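PDB 2OZ8: Mll7089 protein from Mesorhizobium loti, which is of unproven function but probably binds magnesium and may act as a hydro-lyase related to mandelate racemase in the enolase superfamily. Local coordinates for residues A105-L110 with V276-R281; P121-L126 with G303-V308; G48-L53 with S99-E104. All blocks are in the same frame, centred on the assembly; numbering follows the deposited sequence.

Interaction 3 lies within the N-terminal capping domain. Interactions 1 and 2 join that part of the chain to helices of the barrel domain. In chain order, segments 48-53 and 99-104 come first and close interaction 3. Segments 105-110 and 121-126 follow, and their partners 276-281 and 303-308 come much later, in the same order. Interactions 1 and 3 share helix 103-118, and their centres are about 12 Å apart. Interaction 2 is centred about 11 Å from interaction 1, and Met306 packs against Val276, Val279 and Met280 between them. Interactions 2 and 3 do not touch, with centres about 21 Å apart. Helix 103-118 thus connects the capping sheet to the barrel wall.

Interaction 1 of 3, residues A105-L110 with V276-R281; sequences AVQVAL and VTDVMR
The contact belongs to the interface between the capping domain and the barrel of an enolase-superfamily fold. Helix 103-118 of the capping domain meets the first turn of barrel helix 276-289. The axes of the two short segments pass 9.2 Å apart and run nearly perpendicular, at 86°.

Gln107 carries the contact. Its CG is anti to the carbonyl carbon and the chain beyond is extended, so the amide reaches the start of the barrel helix and grips Asp278 twice. Asp278 N donates to Gln107 OE1 over 3.2 Å. That bond is fairly straight, at 166°, but the donor stands above the carbonyl plane. Gln107 NE2 donates to Asp278 OD1 over 2.8 Å, almost linearly at 175°. OD1 lies in the amide plane, yet it is met from above the carboxylate, because the two flat groups stand almost at right angles. The other oxygen, Asp278 OD2, bonds to His103, so helix 103-118 holds both carboxylate oxygens. Thr277 OG1 bonds to Trp111 of the same helix. Beside this polar group, Val108 CG2 touches Val276 CG2 at 4.0 Å.

An alanine at Gln107 would remove both bonds to Asp278 and would probably loosen the hold on this helix start. Such docking of a capping-domain helix on a barrel helix fits the two-domain fold of the enolase superfamily.

Interaction 2 of 3, residues P121-L126 with G303-V308; sequences PLHVLL and GVHMAV
The His305 ring has Leu122 CB over one face, in a CH-pi contact 4.0 Å from the ring centroid. His123 CA lies in the ring plane at its edge. The His123 ring has Val124 CG2 over one face, offset toward the rim, and His305 ND1 at its edge. The two imidazoles meet rim to rim, neither over the face of the other. Their centroids are 5.5 Å apart and their planes are turned by 29°.

One hydrogen bond crosses the contact. His123 N donates to His305 ND1 over 3.1 Å. It is bent, at 138°, and the donor is tilted out of the His305 ring plane. On the far side of that ring, NE2 bonds to the carbonyl oxygen of His346. This pattern is consistent with a neutral ring that carries its proton on NE2. Bonds at both nitrogens would fix the ring's rotation.

Pro121 is the N-cap residue of helix 122-125, so His305 takes up an N-H of that helix's first turn. This short helix follows helix 103-118 of the capping domain and leads toward the first barrel strand, 132-138. Its partner, helix 304-309, precedes the barrel strand 313-318. Val124 and Leu125 pack on a second subunit, against Ala82 and Ile81 of that chain.

The His123 ring takes the crowded position between backbone N and carbonyl carbon, and its ND1 bonds to Ser128. Val308 CG2 presses on His123 CB at 3.5 Å. Leu126 and Met306 lie side by side, with Leu126 CD1 3.8 Å from Met306 CG.

Interaction 3 of 3, residues G48-L53 with S99-E104; sequences GFIQTL and SLPFHE
Ile50 has CG1 anti to the carbonyl carbon (chi1 -59°), which places CG2 anti to the backbone N. The two branches therefore reach different partners. Phe102 takes a similar first torsion (chi1 -64°). Its CB leaves the backbone away from the strand, but the ring still comes back to meet Ile50. Both residues belong to the capping domain of the enolase-superfamily fold. Strand 45-52 lies in the antiparallel sheet of that domain, and segment 99-104 leads into helix 103-118.

Pro101 is the centre of an inverse gamma turn. A weak hydrogen bond from Phe102 N to Leu100 O, 2.9 Å long, closes it. The turn brings the carbonyl of Pro101 to Ile50, where CG2 of Ile50 lies 3.5 Å from O of Pro101. No hydrogen bond crosses between the two segments; they meet by van der Waals contact, in which backbone carbonyl oxygens take part as well as apolar side chains.

The Phe102 ring is well enclosed. Leu100 CB sits over one face, offset toward the rim. Phe67 of helix 60-70 meets the ring edge-to-face, and Val66 of that helix also touches Phe102. Ile50 in turn packs against Leu36 of the adjoining strand 27-40 and Ile10 of strand 5-17 in the same sheet.

Thr52 has OG1 between the backbone N and the carbonyl carbon (chi1 59°), and this hydroxyl bonds to the carbonyl oxygen of Asn55. Its methyl is left to face the proline, with Thr52 CG2 3.8 Å from Pro101 CG. The same Pro101 CG lies 3.6 Å from Gln51 O. At the ring of Phe102, Ile50 CD1 comes in at the edge, in plane, 3.7 Å from Phe102 CD1.

Interaction 1 of 3, residues A105-L110 with V276-R281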
loop_
_atom_site.group_PDB
_atom_site.type_symbol
_atom_site.label_atom_id
_atom_site.label_comp_id
_atom_site.label_asym_id
_atom_site.label_seq_id
_atom_site.Cartn_x
_atom_site.Cartn_y
_atom_site.Cartn_z
ATOM N N ALA A 105 33.334 -15.695 -14.109
ATOM C CA ALA A 105 34.318 -16.465 -14.906
ATOM C C ALA A 105 33.816 -17.864 -15.243
ATOM O O ALA A 105 33.919 -18.338 -16.395
ATOM C CB ALA A 105 35.671 -16.559 -14.132
ATOM N N VAL A 106 33.269 -18.520 -14.237
ATOM C CA VAL A 106 32.690 -19.839 -14.439
ATOM C C VAL A 106 31.593 -19.786 -15.472
ATOM O O VAL A 106 31.578 -20.632 -16.354
ATOM C CB VAL A 106 32.193 -20.510 -13.113
ATOM C CG1 VAL A 106 31.598 -21.885 -13.385
ATOM C CG2 VAL A 106 33.337 -20.669 -12.149
ATOM N N GLN A 107 30.694 -18.808 -15.397
ATOM C CA GLN A 107 29.549 -18.755 -16.342
ATOM C C GLN A 107 30.024 -18.448 -17.772
ATOM O O GLN A 107 29.533 -19.021 -18.732
ATOM C CB GLN A 107 28.455 -17.749 -15.894
ATOM C CG GLN A 107 27.663 -18.139 -14.588
ATOM C CD GLN A 107 26.447 -17.186 -14.236
ATOM O OE1 GLN A 107 26.141 -16.216 -14.938
ATOM N NE2 GLN A 107 25.759 -17.500 -13.162
ATOM N N VAL A 108 30.975 -17.549 -17.895
ATOM C CA VAL A 108 31.577 -17.233 -19.174
ATOM C C VAL A 108 32.330 -18.431 -19.783
ATOM O O VAL A 108 32.137 -18.748 -20.949
ATOM C CB VAL A 108 32.521 -15.996 -19.056
ATOM C CG1 VAL A 108 33.169 -15.672 -20.393
ATOM C CG2 VAL A 108 31.747 -14.832 -18.546
ATOM N N ALA A 109 33.151 -19.101 -18.984
ATOM C CA ALA A 109 33.869 -20.293 -19.450
ATOM C C ALA A 109 32.929 -21.456 -19.785
ATOM O O ALA A 109 33.063 -22.062 -20.847
ATOM C CB ALA A 109 34.882 -20.721 -18.447
ATOM N N LEU A 110 31.960 -21.740 -18.914
ATOM C CA LEU A 110 30.930 -22.779 -19.208
ATOM C C LEU A 110 30.157 -22.554 -20.508
ATOM O O LEU A 110 30.048 -23.481 -21.322
ATOM C CB LEU A 110 29.948 -22.964 -18.041
ATOM C CG LEU A 110 30.483 -23.629 -16.785
ATOM C CD1 LEU A 110 29.394 -23.724 -15.763
ATOM C CD2 LEU A 110 31.102 -25.036 -17.158
ATOM N N VAL A 276 26.918 -14.550 -17.569
ATOM C CA VAL A 276 26.074 -14.969 -18.695
ATOM C C VAL A 276 24.737 -15.534 -18.302
ATOM O O VAL A 276 23.739 -15.066 -18.806
ATOM C CB VAL A 276 26.739 -15.966 -19.668
ATOM C CG1 VAL A 276 25.782 -16.242 -20.864
ATOM C CG2 VAL A 276 28.072 -15.478 -20.098
ATOM N N THR A 277 24.712 -16.541 -17.443
ATOM C CA THR A 277 23.463 -17.167 -17.056
ATOM C C THR A 277 22.541 -16.229 -16.268
ATOM O O THR A 277 21.336 -16.195 -16.529
ATOM C CB THR A 277 23.693 -18.453 -16.189
ATOM O OG1 THR A 277 24.652 -19.322 -16.825
ATOM C CG2 THR A 277 22.345 -19.207 -15.954
ATOM N N ASP A 278 23.079 -15.474 -15.315
ATOM C CA ASP A 278 22.249 -14.496 -14.578
ATOM C C ASP A 278 21.640 -13.453 -15.521
ATOM O O ASP A 278 20.477 -13.081 -15.345
ATOM C CB ASP A 278 23.014 -13.748 -13.491
ATOM C CG ASP A 278 23.738 -14.653 -12.522
ATOM O OD1 ASP A 278 23.525 -15.883 -12.551
ATOM O OD2 ASP A 278 24.544 -14.116 -11.709
ATOM N N VAL A 279 22.443 -12.987 -16.502
ATOM C CA VAL A 279 22.033 -11.956 -17.475
ATOM C C VAL A 279 20.926 -12.400 -18.386
ATOM O O VAL A 279 19.981 -11.627 -18.642
ATOM C CB VAL A 279 23.226 -11.442 -18.307
ATOM C CG1 VAL A 279 22.769 -10.550 -19.440
ATOM C CG2 VAL A 279 24.188 -10.670 -17.400
ATOM N N MET A 280 21.004 -13.628 -18.888
ATOM C CA MET A 280 19.887 -14.139 -19.692
ATOM C C MET A 280 18.618 -14.379 -18.863
ATOM O O MET A 280 17.494 -14.223 -19.350
ATOM C CB MET A 280 20.279 -15.364 -20.506
ATOM C CG MET A 280 21.446 -15.096 -21.488
ATOM S SD MET A 280 21.203 -13.848 -22.798
ATOM C CE MET A 280 19.823 -14.650 -23.623
ATOM N N ARG A 281 18.776 -14.709 -17.597
ATOM C CA ARG A 281 17.605 -14.863 -16.756
ATOM C C ARG A 281 16.981 -13.480 -16.422
ATOM O O ARG A 281 15.746 -13.312 -16.530
ATOM C CB ARG A 281 17.956 -15.637 -15.475
ATOM C CG ARG A 281 18.095 -17.085 -15.728
ATOM C CD ARG A 281 18.666 -17.863 -14.555
ATOM N NE ARG A 281 18.733 -19.265 -14.950
ATOM C CZ ARG A 281 19.286 -20.254 -14.248
ATOM N NH1 ARG A 281 19.849 -20.029 -13.055
ATOM N NH2 ARG A 281 19.266 -21.491 -14.765
#

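Interaction 2 of 3, residues P121-L126 with G303-V308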
loop_
_atom_site.group_PDB
_atom_site.type_symbol
_atom_site.label_atom_id
_atom_site.label_comp_id
_atom_site.label_asym_id
_atom_site.label_seq_id
_atom_site.Cartn_x
_atom_site.Cartn_y
_atom_site.Cartn_z
ATOM N N PRO A 121 28.794 -20.043 -32.469
ATOM C CA PRO A 121 29.103 -18.776 -31.788
ATOM C C PRO A 121 28.151 -18.595 -30.610
ATOM O O PRO A 121 26.963 -18.915 -30.728
ATOM C CB PRO A 121 28.810 -17.710 -32.847
ATOM C CG PRO A 121 28.614 -18.467 -34.204
ATOM C CD PRO A 121 28.226 -19.847 -33.826
ATOM N N LEU A 122 28.659 -18.094 -29.488
ATOM C CA LEU A 122 27.811 -17.925 -28.282
ATOM C C LEU A 122 26.453 -17.206 -28.484
ATOM O O LEU A 122 25.408 -17.728 -28.078
ATOM C CB LEU A 122 28.611 -17.341 -27.115
ATOM C CG LEU A 122 27.845 -17.182 -25.800
ATOM C CD1 LEU A 122 27.307 -18.541 -25.248
ATOM C CD2 LEU A 122 28.726 -16.515 -24.811
ATOM N N HIS A 123 26.453 -16.056 -29.145
ATOM C CA HIS A 123 25.219 -15.322 -29.406
ATOM C C HIS A 123 24.123 -16.099 -30.156
ATOM O O HIS A 123 22.924 -15.963 -29.835
ATOM C CB HIS A 123 25.507 -13.970 -30.079
ATOM C CG HIS A 123 25.963 -14.061 -31.496
ATOM N ND1 HIS A 123 25.115 -13.842 -32.571
ATOM C CD2 HIS A 123 27.188 -14.313 -32.026
ATOM C CE1 HIS A 123 25.802 -13.949 -33.698
ATOM N NE2 HIS A 123 27.058 -14.241 -33.395
ATOM N N VAL A 124 24.518 -16.891 -31.149
ATOM C CA VAL A 124 23.551 -17.729 -31.881
ATOM C C VAL A 124 22.935 -18.761 -30.910
ATOM O O VAL A 124 21.720 -18.917 -30.848
ATOM C CB VAL A 124 24.194 -18.431 -33.130
ATOM C CG1 VAL A 124 23.179 -19.353 -33.813
ATOM C CG2 VAL A 124 24.796 -17.372 -34.129
ATOM N N LEU A 125 23.783 -19.422 -30.133
ATOM C CA LEU A 125 23.310 -20.301 -29.057
ATOM C C LEU A 125 22.380 -19.521 -28.087
ATOM O O LEU A 125 21.397 -20.090 -27.570
ATOM C CB LEU A 125 24.490 -20.916 -28.291
ATOM C CG LEU A 125 24.162 -21.851 -27.125
ATOM C CD1 LEU A 125 23.463 -23.215 -27.554
ATOM C CD2 LEU A 125 25.460 -22.119 -26.305
ATOM N N LEU A 126 22.686 -18.235 -27.864
ATOM C CA LEU A 126 21.851 -17.405 -26.950
ATOM C C LEU A 126 20.523 -16.982 -27.577
ATOM O O LEU A 126 19.718 -16.341 -26.909
ATOM C CB LEU A 126 22.615 -16.213 -26.336
ATOM C CG LEU A 126 23.788 -16.623 -25.417
ATOM C CD1 LEU A 126 24.551 -15.422 -24.924
ATOM C CD2 LEU A 126 23.339 -17.589 -24.273
ATOM N N GLY A 303 30.587 -9.845 -23.088
ATOM C CA GLY A 303 29.158 -9.585 -22.973
ATOM C C GLY A 303 28.570 -9.182 -24.302
ATOM O O GLY A 303 27.369 -8.969 -24.393
ATOM N N VAL A 304 29.394 -9.049 -25.345
ATOM C CA VAL A 304 28.849 -8.738 -26.669
ATOM C C VAL A 304 27.718 -9.713 -27.105
ATOM O O VAL A 304 26.751 -9.344 -27.775
ATOM C CB VAL A 304 29.978 -8.570 -27.767
ATOM C CG1 VAL A 304 30.694 -9.917 -28.116
ATOM C CG2 VAL A 304 29.428 -7.864 -29.009
ATOM N N HIS A 305 27.825 -10.951 -26.647
ATOM C CA HIS A 305 26.935 -12.001 -27.073
ATOM C C HIS A 305 25.559 -11.919 -26.448
ATOM O O HIS A 305 24.572 -12.177 -27.134
ATOM C CB HIS A 305 27.588 -13.334 -26.812
ATOM C CG HIS A 305 28.815 -13.542 -27.637
ATOM N ND1 HIS A 305 28.767 -14.043 -28.918
ATOM C CD2 HIS A 305 30.122 -13.298 -27.369
ATOM C CE1 HIS A 305 29.992 -14.089 -29.406
ATOM N NE2 HIS A 305 30.831 -13.653 -28.484
ATOM N N MET A 306 25.490 -11.577 -25.166
ATOM C CA MET A 306 24.205 -11.306 -24.515
ATOM C C MET A 306 23.662 -9.989 -25.028
ATOM O O MET A 306 22.475 -9.831 -25.162
ATOM C CB MET A 306 24.328 -11.303 -22.971
ATOM C CG MET A 306 24.986 -12.593 -22.407
ATOM S SD MET A 306 26.814 -12.685 -22.300
ATOM C CE MET A 306 26.858 -11.535 -20.936
ATOM N N ALA A 307 24.531 -9.031 -25.336
ATOM C CA ALA A 307 24.026 -7.722 -25.777
ATOM C C ALA A 307 23.272 -7.877 -27.061
ATOM O O ALA A 307 22.188 -7.330 -27.188
ATOM C CB ALA A 307 25.149 -6.666 -25.919
ATOM N N VAL A 308 23.847 -8.608 -28.018
ATOM C CA VAL A 308 23.179 -8.785 -29.296
ATOM C C VAL A 308 22.050 -9.782 -29.147
ATOM O O VAL A 308 21.150 -9.742 -29.954
ATOM C CB VAL A 308 24.121 -9.203 -30.540
ATOM C CG1 VAL A 308 25.407 -8.411 -30.618
ATOM C CG2 VAL A 308 24.421 -10.689 -30.566
#

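Interaction 3 of 3, residues G48-L53 with S99-E104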
loop_
_atom_site.group_PDB
_atom_site.type_symbol
_atom_site.label_atom_id
_atom_site.label_comp_id
_atom_site.label_asym_id
_atom_site.label_seq_id
_atom_site.Cartn_x
_atom_site.Cartn_y
_atom_site.Cartn_z
ATOM N N GLY A 48 37.160 -18.023 -19.219
ATOM C CA GLY A 48 36.655 -16.800 -18.610
ATOM C C GLY A 48 37.666 -16.182 -17.660
ATOM O O GLY A 48 38.702 -16.777 -17.403
ATOM N N PHE A 49 37.320 -15.017 -17.107
ATOM C CA PHE A 49 38.214 -14.116 -16.377
ATOM C C PHE A 49 37.831 -13.786 -14.969
ATOM O O PHE A 49 36.711 -13.340 -14.701
ATOM C CB PHE A 49 38.386 -12.825 -17.176
ATOM C CG PHE A 49 39.030 -13.070 -18.517
ATOM C CD1 PHE A 49 40.390 -13.294 -18.610
ATOM C CD2 PHE A 49 38.270 -13.154 -19.658
ATOM C CE1 PHE A 49 40.963 -13.554 -19.844
ATOM C CE2 PHE A 49 38.857 -13.410 -20.903
ATOM C CZ PHE A 49 40.158 -13.601 -21.002
ATOM N N ILE A 50 38.795 -13.968 -14.066
ATOM C CA ILE A 50 38.574 -13.752 -12.653
ATOM C C ILE A 50 39.256 -12.443 -12.378
ATOM O O ILE A 50 40.454 -12.378 -12.323
ATOM C CB ILE A 50 39.196 -14.908 -11.816
ATOM C CG1 ILE A 50 38.591 -16.248 -12.209
ATOM C CG2 ILE A 50 39.075 -14.652 -10.352
ATOM C CD1 ILE A 50 39.491 -17.436 -11.892
ATOM N N GLN A 51 38.489 -11.373 -12.253
ATOM C CA GLN A 51 39.084 -10.084 -12.055
ATOM C C GLN A 51 38.852 -9.596 -10.628
ATOM O O GLN A 51 37.783 -9.754 -10.093
ATOM C CB GLN A 51 38.560 -9.108 -13.089
ATOM C CG GLN A 51 39.318 -7.770 -13.039
ATOM C CD GLN A 51 38.810 -6.759 -14.006
ATOM O OE1 GLN A 51 37.716 -6.910 -14.564
ATOM N NE2 GLN A 51 39.605 -5.682 -14.204
ATOM N N THR A 52 39.888 -9.083 -9.977
ATOM C CA THR A 52 39.659 -8.369 -8.722
ATOM C C THR A 52 39.891 -6.893 -8.930
ATOM O O THR A 52 40.775 -6.478 -9.677
ATOM C CB THR A 52 40.446 -8.878 -7.497
ATOM O OG1 THR A 52 41.856 -8.814 -7.733
ATOM C CG2 THR A 52 40.017 -10.301 -7.082
ATOM N N LEU A 53 39.037 -6.109 -8.285
ATOM C CA LEU A 53 38.967 -4.682 -8.556
ATOM C C LEU A 53 39.693 -3.818 -7.536
ATOM O O LEU A 53 40.238 -2.793 -7.903
ATOM C CB LEU A 53 37.511 -4.236 -8.761
ATOM C CG LEU A 53 36.748 -4.864 -9.950
ATOM C CD1 LEU A 53 35.274 -4.420 -9.923
ATOM C CD2 LEU A 53 37.395 -4.554 -11.338
ATOM N N SER A 99 35.549 -17.806 -1.802
ATOM C CA SER A 99 36.641 -17.038 -1.236
ATOM C C SER A 99 37.257 -16.015 -2.209
ATOM O O SER A 99 37.978 -15.100 -1.770
ATOM C CB SER A 99 37.738 -17.958 -0.723
ATOM O OG SER A 99 38.812 -17.126 -0.316
ATOM N N LEU A 100 36.993 -16.209 -3.511
ATOM C CA LEU A 100 37.499 -15.384 -4.597
ATOM C C LEU A 100 36.355 -15.218 -5.576
ATOM O O LEU A 100 35.480 -16.073 -5.629
ATOM C CB LEU A 100 38.680 -16.092 -5.284
ATOM C CG LEU A 100 40.055 -16.039 -4.581
ATOM C CD1 LEU A 100 40.969 -17.158 -5.043
ATOM C CD2 LEU A 100 40.722 -14.696 -4.817
ATOM N N PRO A 101 36.342 -14.126 -6.362
ATOM C CA PRO A 101 35.219 -13.965 -7.296
ATOM C C PRO A 101 35.240 -14.885 -8.571
ATOM O O PRO A 101 35.678 -14.451 -9.657
ATOM C CB PRO A 101 35.295 -12.484 -7.668
ATOM C CG PRO A 101 36.757 -12.120 -7.549
ATOM C CD PRO A 101 37.294 -13.000 -6.439
ATOM N N PHE A 102 34.707 -16.102 -8.427
ATOM C CA PHE A 102 34.618 -17.102 -9.502
ATOM C C PHE A 102 33.269 -17.146 -10.289
ATOM O O PHE A 102 33.159 -17.731 -11.390
ATOM C CB PHE A 102 34.831 -18.506 -8.902
ATOM C CG PHE A 102 36.197 -18.729 -8.296
ATOM C CD1 PHE A 102 37.356 -18.455 -9.011
ATOM C CD2 PHE A 102 36.321 -19.273 -7.022
ATOM C CE1 PHE A 102 38.599 -18.717 -8.474
ATOM C CE2 PHE A 102 37.563 -19.542 -6.480
ATOM C CZ PHE A 102 38.700 -19.251 -7.195
ATOM N N HIS A 103 32.238 -16.556 -9.707
ATOM C CA HIS A 103 30.898 -16.682 -10.245
ATOM C C HIS A 103 30.823 -16.286 -11.751
ATOM O O HIS A 103 30.436 -17.120 -12.570
ATOM C CB HIS A 103 29.911 -15.925 -9.329
ATOM C CG HIS A 103 28.500 -15.990 -9.769
ATOM N ND1 HIS A 103 27.728 -17.120 -9.611
ATOM C CD2 HIS A 103 27.704 -15.065 -10.358
ATOM C CE1 HIS A 103 26.511 -16.892 -10.078
ATOM N NE2 HIS A 103 26.471 -15.653 -10.546
ATOM N N GLU A 104 31.252 -15.068 -12.100
ATOM C CA GLU A 104 31.219 -14.608 -13.487
ATOM C C GLU A 104 32.063 -15.474 -14.455
ATOM O O GLU A 104 31.552 -15.929 -15.471
ATOM C CB GLU A 104 31.620 -13.122 -13.571
ATOM C CG GLU A 104 31.771 -12.553 -14.990
ATOM C CD GLU A 104 31.785 -11.003 -15.025
ATOM O OE1 GLU A 104 31.717 -10.341 -13.940
ATOM O OE2 GLU A 104 31.860 -10.437 -16.163
#